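Local coordinates for protein putative hexose oxidase (Nonomuraea sp. ATCC 39727, PDB 5AWV) that probably oxidises a sugar on teicoplanin-type glycopeptide antibiotics, using a covalently attached flavin-adenine dinucleotide as cofactor, at residues L179-V184 with K226-V231; V144-G149 with G173-Y178; C92-V97 with P474-A479. All coordinates share one frame; numbering follows the deposited sequence.

Contact 1 of 3, residues L179-V184 with K226-V231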
# COMPACT_ATOMS: atom_id res chain seq x y z
N LEU A 179 -5.18 -6.52 11.78
CA LEU A 179 -6.44 -6.62 11.02
C LEU A 179 -7.43 -7.48 11.79
O LEU A 179 -7.29 -8.71 11.90
CB LEU A 179 -6.23 -7.12 9.64
CG LEU A 179 -7.54 -7.22 8.81
CD1 LEU A 179 -8.23 -5.90 8.52
CD2 LEU A 179 -7.30 -7.95 7.55
N TYR A 180 -8.44 -6.83 12.33
CA TYR A 180 -9.43 -7.54 13.19
C TYR A 180 -10.55 -8.05 12.32
O TYR A 180 -11.02 -9.19 12.51
CB TYR A 180 -9.95 -6.62 14.33
CG TYR A 180 -11.09 -7.21 15.08
CD1 TYR A 180 -10.86 -8.28 15.94
CD2 TYR A 180 -12.43 -6.76 14.88
CE1 TYR A 180 -11.95 -8.90 16.62
CE2 TYR A 180 -13.48 -7.35 15.58
CZ TYR A 180 -13.22 -8.43 16.43
OH TYR A 180 -14.19 -9.06 17.15
N ALA A 181 -10.97 -7.25 11.35
CA ALA A 181 -12.09 -7.62 10.49
C ALA A 181 -12.13 -6.90 9.21
O ALA A 181 -11.62 -5.77 9.09
CB ALA A 181 -13.43 -7.37 11.20
N VAL A 182 -12.82 -7.46 8.26
CA VAL A 182 -13.07 -6.84 7.01
C VAL A 182 -14.55 -6.94 6.63
O VAL A 182 -15.16 -7.96 6.90
CB VAL A 182 -12.40 -7.45 5.76
CG1 VAL A 182 -11.00 -6.94 5.54
CG2 VAL A 182 -12.41 -9.00 5.76
N GLU A 183 -15.03 -5.97 5.89
CA GLU A 183 -16.32 -5.99 5.20
C GLU A 183 -16.04 -6.02 3.73
O GLU A 183 -15.32 -5.21 3.20
CB GLU A 183 -17.17 -4.75 5.52
CG GLU A 183 -18.58 -4.83 4.93
CD GLU A 183 -19.42 -3.54 5.20
OE1 GLU A 183 -19.21 -2.43 4.66
OE2 GLU A 183 -20.34 -3.66 5.96
N VAL A 184 -16.55 -7.05 3.06
CA VAL A 184 -16.24 -7.29 1.66
C VAL A 184 -17.53 -7.53 0.90
O VAL A 184 -18.43 -8.26 1.40
CB VAL A 184 -15.41 -8.57 1.51
CG1 VAL A 184 -14.80 -8.64 0.11
CG2 VAL A 184 -14.30 -8.59 2.57
N LYS A 226 -14.69 -1.87 4.16
CA LYS A 226 -14.22 -1.44 5.47
C LYS A 226 -13.12 -2.40 6.01
O LYS A 226 -13.22 -3.65 5.84
CB LYS A 226 -15.33 -1.42 6.59
CG LYS A 226 -16.64 -0.70 6.17
CD LYS A 226 -17.62 -0.63 7.33
CE LYS A 226 -18.88 0.22 7.13
NZ LYS A 226 -19.35 0.23 5.73
N TYR A 227 -12.15 -1.83 6.72
CA TYR A 227 -11.19 -2.59 7.54
C TYR A 227 -11.36 -2.17 8.97
O TYR A 227 -11.55 -0.98 9.21
CB TYR A 227 -9.75 -2.24 7.15
CG TYR A 227 -9.27 -2.67 5.80
CD1 TYR A 227 -8.83 -3.98 5.56
CD2 TYR A 227 -9.15 -1.77 4.76
CE1 TYR A 227 -8.35 -4.39 4.31
CE2 TYR A 227 -8.60 -2.16 3.51
CZ TYR A 227 -8.22 -3.48 3.30
OH TYR A 227 -7.65 -3.90 2.05
N TRP A 228 -11.32 -3.12 9.91
CA TRP A 228 -11.26 -2.82 11.32
C TRP A 228 -9.97 -3.29 11.90
O TRP A 228 -9.59 -4.48 11.74
CB TRP A 228 -12.41 -3.46 12.12
CG TRP A 228 -13.74 -2.83 11.91
CD1 TRP A 228 -14.30 -1.80 12.62
CD2 TRP A 228 -14.74 -3.23 10.97
NE1 TRP A 228 -15.58 -1.55 12.17
CE2 TRP A 228 -15.87 -2.41 11.17
CE3 TRP A 228 -14.78 -4.19 9.98
CZ2 TRP A 228 -17.06 -2.54 10.39
CZ3 TRP A 228 -15.95 -4.36 9.24
CH2 TRP A 228 -17.08 -3.54 9.47
N MET A 229 -9.31 -2.40 12.60
CA MET A 229 -7.90 -2.61 13.07
C MET A 229 -7.85 -2.50 14.58
O MET A 229 -8.40 -1.55 15.16
CB MET A 229 -6.97 -1.53 12.47
CG MET A 229 -7.10 -1.27 10.99
SD MET A 229 -6.72 -2.72 9.99
CE MET A 229 -4.94 -2.75 10.20
N ARG A 230 -7.16 -3.44 15.23
CA ARG A 230 -6.89 -3.38 16.61
C ARG A 230 -5.82 -4.42 17.03
O ARG A 230 -5.64 -5.45 16.35
CB ARG A 230 -8.22 -3.64 17.44
CG ARG A 230 -8.87 -4.99 17.16
CD ARG A 230 -9.80 -5.45 18.32
NE ARG A 230 -8.99 -5.77 19.46
CZ ARG A 230 -9.28 -5.53 20.74
NH1 ARG A 230 -10.38 -4.92 21.10
NH2 ARG A 230 -8.40 -5.90 21.67
N VAL A 231 -5.16 -4.17 18.14
CA VAL A 231 -4.24 -5.12 18.76
C VAL A 231 -4.96 -6.44 19.08
O VAL A 231 -6.15 -6.47 19.35
CB VAL A 231 -3.56 -4.58 20.02
CG1 VAL A 231 -2.84 -3.31 19.77
CG2 VAL A 231 -4.60 -4.36 21.15
O HOH W 1 -22.01 -1.62 6.04
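Trp-228 O accepts two backbone N-H groups, from Tyr-180 N at 2.7 Å and from Ala-181 N at 3.1 Å. Tyr-180 and Ala-181 both face Trp-228, a classic beta bulge that shifts the antiparallel register by one. Past the bulge the ladder is regular: Trp-228 N donates to Ala-181 O, and Glu-183 N reaches Lys-226 O at 2.9 Å.

The charged pair lies next to this last bond. Lys-226 NZ makes a salt bridge to Glu-183 OE1 at 2.9 Å, meeting it on the syn side, 30° out of the carboxylate plane. The lysine chain runs alongside the glutamate and bends at its last torsion (chi4 32°). Water 1 donates to Glu-183 OE2 and accepts from NZ, while Thr-67 and Thr-225 also hydrogen-bond OE1.

The two strands are neighbours in the five-stranded antiparallel sheet of the FAD-binding region. On the face of Leu-179, Val-182, Tyr-227 and Met-229, Leu-179 CD1 meets the edge of the Tyr-227 ring at CD1 (3.6 Å) and Val-182 CG1 approaches the same CD1 obliquely; helix 156-161 packs against Tyr-227 and Met-229. On the face of Ala-181, Glu-183, Lys-226 and Trp-228, Ala-181 CB touches Trp-228 CE3 at 3.7 Å, and Lys-226 CB lies over the indole, toward its rim. At the bulge Arg-230 CD sits over the Tyr-180 ring in a CH-pi contact, 4.2 Å from the centroid.

Contact 2 of 3, residues V144-G149 with G173-Y178. With FAD (flavin-adenine dinucleotide), chain M.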
# COMPACT_ATOMS: atom_id res chain seq x y z
N VAL A 144 -2.34 6.99 18.41
CA VAL A 144 -2.06 5.63 17.91
C VAL A 144 -1.57 5.74 16.48
O VAL A 144 -1.54 6.82 15.90
CB VAL A 144 -3.19 4.65 18.08
CG1 VAL A 144 -3.57 4.48 19.57
CG2 VAL A 144 -4.45 5.00 17.24
N THR A 145 -1.15 4.61 15.93
CA THR A 145 -0.77 4.48 14.56
C THR A 145 -0.93 3.05 14.08
O THR A 145 -1.27 2.14 14.85
CB THR A 145 0.69 4.97 14.39
OG1 THR A 145 0.93 5.32 13.03
CG2 THR A 145 1.74 3.93 14.96
N ILE A 146 -0.69 2.83 12.78
CA ILE A 146 -0.46 1.47 12.32
C ILE A 146 0.90 1.38 11.63
O ILE A 146 1.32 2.37 11.03
CB ILE A 146 -1.59 0.95 11.40
CG1 ILE A 146 -1.67 1.79 10.08
CG2 ILE A 146 -2.93 0.87 12.14
CD1 ILE A 146 -2.70 1.29 9.06
N PRO A 147 1.54 0.19 11.62
CA PRO A 147 2.89 0.08 11.10
C PRO A 147 2.92 -0.16 9.59
O PRO A 147 3.31 -1.24 9.11
CB PRO A 147 3.44 -1.09 11.88
CG PRO A 147 2.25 -1.96 12.07
CD PRO A 147 1.17 -1.03 12.38
N GLY A 148 2.50 0.83 8.87
CA GLY A 148 2.33 0.74 7.45
C GLY A 148 3.38 1.48 6.71
O GLY A 148 4.43 1.79 7.29
N GLY A 149 3.12 1.76 5.43
CA GLY A 149 4.08 2.26 4.54
C GLY A 149 4.41 3.72 4.73
O GLY A 149 3.71 4.44 5.44
N GLY A 173 5.30 -5.20 13.84
CA GLY A 173 4.77 -6.10 12.84
C GLY A 173 4.18 -5.45 11.60
O GLY A 173 4.33 -4.23 11.33
N SER A 174 3.55 -6.28 10.78
CA SER A 174 2.82 -5.83 9.57
C SER A 174 1.50 -5.22 9.98
O SER A 174 0.96 -5.56 11.08
CB SER A 174 2.56 -6.98 8.64
OG SER A 174 1.74 -6.64 7.56
N VAL A 175 0.98 -4.31 9.16
CA VAL A 175 -0.38 -3.84 9.39
C VAL A 175 -1.39 -5.00 9.53
O VAL A 175 -2.40 -4.86 10.22
CB VAL A 175 -0.91 -2.83 8.34
CG1 VAL A 175 0.05 -1.68 8.29
CG2 VAL A 175 -1.06 -3.44 6.99
N VAL A 176 -1.12 -6.14 8.85
CA VAL A 176 -2.07 -7.27 8.94
C VAL A 176 -2.12 -7.90 10.29
O VAL A 176 -3.08 -8.59 10.55
CB VAL A 176 -1.95 -8.34 7.85
CG1 VAL A 176 -2.18 -7.69 6.52
CG2 VAL A 176 -0.62 -9.11 7.87
N ASP A 177 -1.13 -7.68 11.13
CA ASP A 177 -1.12 -8.25 12.46
C ASP A 177 -2.09 -7.47 13.38
O ASP A 177 -2.38 -7.90 14.52
CB ASP A 177 0.36 -8.28 12.99
CG ASP A 177 1.27 -9.19 12.10
OD1 ASP A 177 0.69 -10.20 11.55
OD2 ASP A 177 2.51 -8.88 11.93
N TYR A 178 -2.62 -6.36 12.86
CA TYR A 178 -3.68 -5.56 13.50
C TYR A 178 -5.05 -5.68 12.79
O TYR A 178 -5.98 -4.98 13.18
CB TYR A 178 -3.27 -4.09 13.67
CG TYR A 178 -1.98 -4.03 14.45
CD1 TYR A 178 -1.97 -4.05 15.84
CD2 TYR A 178 -0.77 -4.18 13.80
CE1 TYR A 178 -0.79 -4.10 16.53
CE2 TYR A 178 0.43 -4.23 14.51
CZ TYR A 178 0.42 -4.25 15.86
OH TYR A 178 1.59 -4.31 16.64
PA FAD M . -4.57 0.53 -6.10
O1A FAD M . -3.74 0.67 -7.36
O2A FAD M . -5.75 1.36 -5.88
O5B FAD M . -4.96 -0.99 -5.87
C5B FAD M . -3.99 -2.09 -5.93
C4B FAD M . -4.71 -3.38 -6.17
O4B FAD M . -5.63 -3.72 -5.12
C3B FAD M . -5.52 -3.48 -7.47
O3B FAD M . -5.62 -4.82 -8.00
C2B FAD M . -6.84 -2.99 -6.95
O2B FAD M . -7.86 -3.36 -7.82
C1B FAD M . -6.94 -3.61 -5.60
N9A FAD M . -7.80 -2.84 -4.73
C8A FAD M . -7.76 -1.54 -4.39
N7A FAD M . -8.71 -1.23 -3.48
C5A FAD M . -9.36 -2.34 -3.19
C6A FAD M . -10.52 -2.69 -2.35
N6A FAD M . -11.11 -1.72 -1.65
N1A FAD M . -10.90 -4.00 -2.32
C2A FAD M . -10.28 -4.95 -3.08
N3A FAD M . -9.23 -4.70 -3.91
C4A FAD M . -8.80 -3.41 -4.01
N1 FAD M . 4.07 -0.96 0.29
C2 FAD M . 4.55 -1.23 1.54
O2 FAD M . 4.15 -2.25 2.14
N3 FAD M . 5.43 -0.43 2.16
C4 FAD M . 5.80 0.76 1.65
O4 FAD M . 6.58 1.52 2.27
C4X FAD M . 5.29 1.15 0.33
N5 FAD M . 5.61 2.35 -0.27
C5X FAD M . 5.06 2.76 -1.45
C6 FAD M . 5.40 4.03 -1.95
C7 FAD M . 4.86 4.33 -3.24
C7M FAD M . 5.21 5.69 -3.88
C8 FAD M . 3.93 3.40 -3.99
C8M FAD M . 3.17 3.86 -5.21
C9 FAD M . 3.59 2.17 -3.38
C9A FAD M . 4.14 1.81 -2.19
N10 FAD M . 3.85 0.57 -1.56
C10 FAD M . 4.37 0.22 -0.32
C1' FAD M . 2.98 -0.44 -2.24
C2' FAD M . 1.56 -0.38 -1.81
O2' FAD M . 1.50 -1.05 -0.56
C3' FAD M . 0.84 -1.17 -2.83
O3' FAD M . 1.10 -0.51 -4.08
C4' FAD M . -0.69 -1.17 -2.53
O4' FAD M . -1.24 -2.29 -3.22
C5' FAD M . -1.29 0.10 -3.08
O5' FAD M . -2.68 0.19 -2.70
P FAD M . -3.58 1.28 -3.39
O1P FAD M . -4.91 1.26 -2.81
O2P FAD M . -2.94 2.63 -3.43
O3P FAD M . -3.48 0.77 -4.91
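Pro-147 and Val-175 carry this contact, which is made by van der Waals packing between two buried loops. Val-175 CG1, anti to its own carbonyl carbon (chi1 -56°), is pressed against backbone: it lies 3.4 Å from Pro-147 O and is equally near Gly-148 CA. Ile-146 CD1 reaches the same methyl at 4.1 Å, the two side chains crossing at a slant. The proline ring points at the other loop: Pro-147 CG lies 3.2 Å from Gly-173 O and 3.8 Å from Tyr-178 CE2.

Turns within each loop shape these surfaces. Pro-147 is the centre of an inverse gamma turn, with a weak bond from Gly-148 N to Ile-146 O. In segment 173-178, Val-176 N donates to Ser-174 OG at 3.2 Å in an ST turn; Ser-174 OG is also hydrogen-bonded to Gly-164 O. Ser-174 N reaches Asp-177 OD2 at 3.0 Å from above the carboxylate plane. The other carboxylate oxygen, Asp-177 OD1, is salt-bridged to Arg-420.

Contact with the cofactor comes from the backbone of the first loop: Gly-149 CA lies 3.5 Å from FAD O4, one of the two carbonyl oxygens of the flavin, and a residue without a side chain allows this approach.

Helix 131-142 packs on Ile-146 and helix 169-172 on Pro-147, while the 3-10 turn 175-178 leads directly into strand 179-187 of the antiparallel sheet.

Contact 3 of 3, residues C92-V97 with P474-A479. With FAD (flavin-adenine dinucleotide), chain M; N1L (2-amino-2-deoxy-beta-D-glucopyranuronic acid), chain B.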
# COMPACT_ATOMS: atom_id res chain seq x y z
N CYS A 92 -0.83 0.77 -7.35
CA CYS A 92 -0.42 -0.51 -7.92
C CYS A 92 0.87 -0.45 -8.75
O CYS A 92 0.98 0.41 -9.65
CB CYS A 92 -1.55 -1.08 -8.84
SG CYS A 92 -1.33 -2.87 -9.13
N PHE A 93 1.79 -1.37 -8.51
CA PHE A 93 3.09 -1.48 -9.23
C PHE A 93 2.88 -2.08 -10.62
O PHE A 93 3.79 -1.99 -11.47
CB PHE A 93 4.11 -2.41 -8.56
CG PHE A 93 4.85 -1.79 -7.41
CD1 PHE A 93 4.36 -0.69 -6.73
CD2 PHE A 93 6.02 -2.39 -6.97
CE1 PHE A 93 5.02 -0.17 -5.67
CE2 PHE A 93 6.73 -1.86 -5.94
CZ PHE A 93 6.23 -0.76 -5.26
N GLU A 94 1.70 -2.64 -10.83
CA GLU A 94 1.35 -3.34 -12.07
C GLU A 94 0.08 -2.75 -12.69
O GLU A 94 -0.55 -1.87 -12.16
CB GLU A 94 1.19 -4.87 -11.84
CG GLU A 94 2.47 -5.63 -11.98
CD GLU A 94 3.00 -5.64 -13.42
OE1 GLU A 94 2.31 -5.08 -14.30
OE2 GLU A 94 4.07 -6.20 -13.63
N ASP A 95 -0.26 -3.26 -13.87
CA ASP A 95 -1.44 -2.81 -14.66
C ASP A 95 -2.77 -3.45 -14.22
O ASP A 95 -3.66 -3.63 -15.06
CB ASP A 95 -1.25 -3.13 -16.14
CG ASP A 95 -1.33 -4.63 -16.44
OD1 ASP A 95 -1.32 -5.50 -15.47
OD2 ASP A 95 -1.40 -4.91 -17.65
N PHE A 96 -2.95 -3.69 -12.94
CA PHE A 96 -4.13 -4.41 -12.50
C PHE A 96 -5.39 -3.56 -12.66
O PHE A 96 -6.49 -4.09 -12.84
CB PHE A 96 -4.03 -4.84 -11.05
CG PHE A 96 -2.90 -5.77 -10.72
CD1 PHE A 96 -2.13 -6.44 -11.69
CD2 PHE A 96 -2.63 -6.05 -9.38
CE1 PHE A 96 -1.14 -7.32 -11.31
CE2 PHE A 96 -1.61 -6.94 -9.02
CZ PHE A 96 -0.84 -7.57 -9.99
N VAL A 97 -5.25 -2.24 -12.59
CA VAL A 97 -6.37 -1.34 -12.73
C VAL A 97 -6.35 -0.67 -14.09
O VAL A 97 -7.43 -0.56 -14.70
CB VAL A 97 -6.38 -0.27 -11.62
CG1 VAL A 97 -7.55 0.69 -11.73
CG2 VAL A 97 -6.38 -0.99 -10.25
N PRO A 474 3.83 -6.26 -6.68
CA PRO A 474 3.59 -7.23 -7.75
C PRO A 474 4.47 -6.98 -9.00
O PRO A 474 4.71 -5.85 -9.38
CB PRO A 474 2.15 -7.06 -8.09
CG PRO A 474 1.91 -5.60 -7.78
CD PRO A 474 2.72 -5.31 -6.55
N ASP A 475 4.86 -8.06 -9.59
CA ASP A 475 5.73 -8.08 -10.80
C ASP A 475 5.29 -9.25 -11.73
O ASP A 475 5.58 -10.40 -11.44
CB ASP A 475 7.13 -8.32 -10.35
CG ASP A 475 8.14 -8.44 -11.53
OD1 ASP A 475 7.78 -8.13 -12.71
OD2 ASP A 475 9.30 -8.79 -11.21
N SER A 476 4.56 -8.91 -12.81
CA SER A 476 4.11 -9.85 -13.85
C SER A 476 5.21 -10.67 -14.49
O SER A 476 4.90 -11.74 -14.98
CB SER A 476 3.41 -9.07 -14.98
OG SER A 476 2.20 -8.73 -14.34
N ASP A 477 6.49 -10.23 -14.37
CA ASP A 477 7.59 -10.96 -14.91
C ASP A 477 7.75 -12.27 -14.20
O ASP A 477 8.33 -13.24 -14.78
CB ASP A 477 8.93 -10.21 -14.81
CG ASP A 477 8.98 -8.90 -15.56
OD1 ASP A 477 8.08 -8.49 -16.31
OD2 ASP A 477 9.99 -8.24 -15.37
N LEU A 478 7.24 -12.37 -12.97
CA LEU A 478 7.38 -13.60 -12.22
C LEU A 478 6.46 -14.71 -12.76
O LEU A 478 6.68 -15.88 -12.50
CB LEU A 478 7.08 -13.43 -10.74
CG LEU A 478 8.10 -12.56 -9.97
CD1 LEU A 478 7.85 -12.64 -8.45
CD2 LEU A 478 9.50 -13.01 -10.35
N ALA A 479 5.42 -14.33 -13.46
CA ALA A 479 4.56 -15.27 -14.22
C ALA A 479 4.95 -15.37 -15.70
O ALA A 479 4.20 -15.93 -16.47
CB ALA A 479 3.13 -14.77 -14.19
PA FAD M . -4.57 0.53 -6.10
O1A FAD M . -3.74 0.67 -7.36
O2A FAD M . -5.75 1.36 -5.88
O5B FAD M . -4.96 -0.99 -5.87
C5B FAD M . -3.99 -2.09 -5.93
C4B FAD M . -4.71 -3.38 -6.17
O4B FAD M . -5.63 -3.72 -5.12
C3B FAD M . -5.52 -3.48 -7.47
O3B FAD M . -5.62 -4.82 -8.00
C2B FAD M . -6.84 -2.99 -6.95
O2B FAD M . -7.86 -3.36 -7.82
C1B FAD M . -6.94 -3.61 -5.60
N9A FAD M . -7.80 -2.84 -4.73
C8A FAD M . -7.76 -1.54 -4.39
N7A FAD M . -8.71 -1.23 -3.48
C5A FAD M . -9.36 -2.34 -3.19
C6A FAD M . -10.52 -2.69 -2.35
N6A FAD M . -11.11 -1.72 -1.65
N1A FAD M . -10.90 -4.00 -2.32
C2A FAD M . -10.28 -4.95 -3.08
N3A FAD M . -9.23 -4.70 -3.91
C4A FAD M . -8.80 -3.41 -4.01
N1 FAD M . 4.07 -0.96 0.29
C2 FAD M . 4.55 -1.23 1.54
O2 FAD M . 4.15 -2.25 2.14
N3 FAD M . 5.43 -0.43 2.16
C4 FAD M . 5.80 0.76 1.65
O4 FAD M . 6.58 1.52 2.27
C4X FAD M . 5.29 1.15 0.33
N5 FAD M . 5.61 2.35 -0.27
C5X FAD M . 5.06 2.76 -1.45
C6 FAD M . 5.40 4.03 -1.95
C7 FAD M . 4.86 4.33 -3.24
C7M FAD M . 5.21 5.69 -3.88
C8 FAD M . 3.93 3.40 -3.99
C8M FAD M . 3.17 3.86 -5.21
C9 FAD M . 3.59 2.17 -3.38
C9A FAD M . 4.14 1.81 -2.19
N10 FAD M . 3.85 0.57 -1.56
C10 FAD M . 4.37 0.22 -0.32
C1' FAD M . 2.98 -0.44 -2.24
C2' FAD M . 1.56 -0.38 -1.81
O2' FAD M . 1.50 -1.05 -0.56
C3' FAD M . 0.84 -1.17 -2.83
O3' FAD M . 1.10 -0.51 -4.08
C4' FAD M . -0.69 -1.17 -2.53
O4' FAD M . -1.24 -2.29 -3.22
C5' FAD M . -1.29 0.10 -3.08
O5' FAD M . -2.68 0.19 -2.70
P FAD M . -3.58 1.28 -3.39
O1P FAD M . -4.91 1.26 -2.81
O2P FAD M . -2.94 2.63 -3.43
O3P FAD M . -3.48 0.77 -4.91
C1 N1L B . 8.79 4.08 -3.56
C2 N1L B . 9.46 3.33 -4.82
C3 N1L B . 8.91 1.91 -5.03
C4 N1L B . 9.10 1.15 -3.74
C5 N1L B . 8.21 1.80 -2.64
C6 N1L B . 8.24 1.01 -1.30
N2 N1L B . 9.32 4.06 -6.08
O3 N1L B . 9.67 1.18 -6.11
O4 N1L B . 8.81 -0.33 -3.91
O5 N1L B . 8.72 3.16 -2.35
O6B N1L B . 9.27 1.39 -0.40
O6A N1L B . 8.51 -0.32 -1.52
O HOH W 2 0.63 -7.36 -15.90
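Pro-474 packs against Phe-93 and Phe-96 in the wall of the FAD and sugar pocket, where a loop of the FAD-binding region meets the berberine-like C-terminal region. Pro-474 CB approaches the Phe-96 ring obliquely, 3.6 Å from CZ, and Pro-474 CD lies 3.8 Å from Phe-93 CB.

Both phenylalanines also touch ligand. The Phe-93 ring presents its edge to both bound groups: CE1 is near FAD C9 at 3.6 Å, and CZ is modelled unusually close to O4 of the aminoglucuronic acid, a separation whose exact value is doubtful. Its ring also meets that of Tyr-473, nearly parallel to it. Phe-96 CB lies beside the ribose hydroxyl FAD O3B, and Cys-92 N donates to the phosphate oxygen FAD O1A at 2.9 Å.

The polar link is made by Glu-94, whose chain bends at chi2 (-67°). Glu-94 OE2 accepts the N-H of Ser-476, with 2.9 Å to Ser-476 N, the donor standing 43° out of the carboxylate plane. Its OE1 takes the N-H of Asp-95 on its anti lone pair. Water 2 donates to Glu-94 OE1 and Asp-95 OD1 and is hydrogen-bonded to Ser-476 OG, so it bridges the loops a second time. Asp-477 N closes an Asx turn on Asp-475 OD1.

Glu-94 OE2 comes within 4.3 Å of Asp-475 OD1. Lys-365, salt-bridged to Asp-475 and a weak, long ion pair for Glu-94, probably offsets this repulsion, and the backbone N-H groups on Glu-94 should likewise favour its negative charge.

Contacts 1 and 2 adjoin, their centres 12 Å apart: Arg-230 N lies 2.8 Å from Tyr-178 O, a probable hydrogen bond. Met-229 CE also packs on Val-175 O at 3.3 Å. Contact 3 lies across the chain's centre from contact 2, the centres of the two about 24 Å apart, and encloses both other contacts in its long sequence loop. FAD joins contacts 2 and 3: contact 2 meets flavin O4, while contact 3 meets the benzenoid ring, a phosphate and the ribose. Contact 1 is set back, the Tyr-227 side chain about 5 Å from the cofactor. The bound aminosugar lies against the flavin, its C6 3.1 Å from FAD N5.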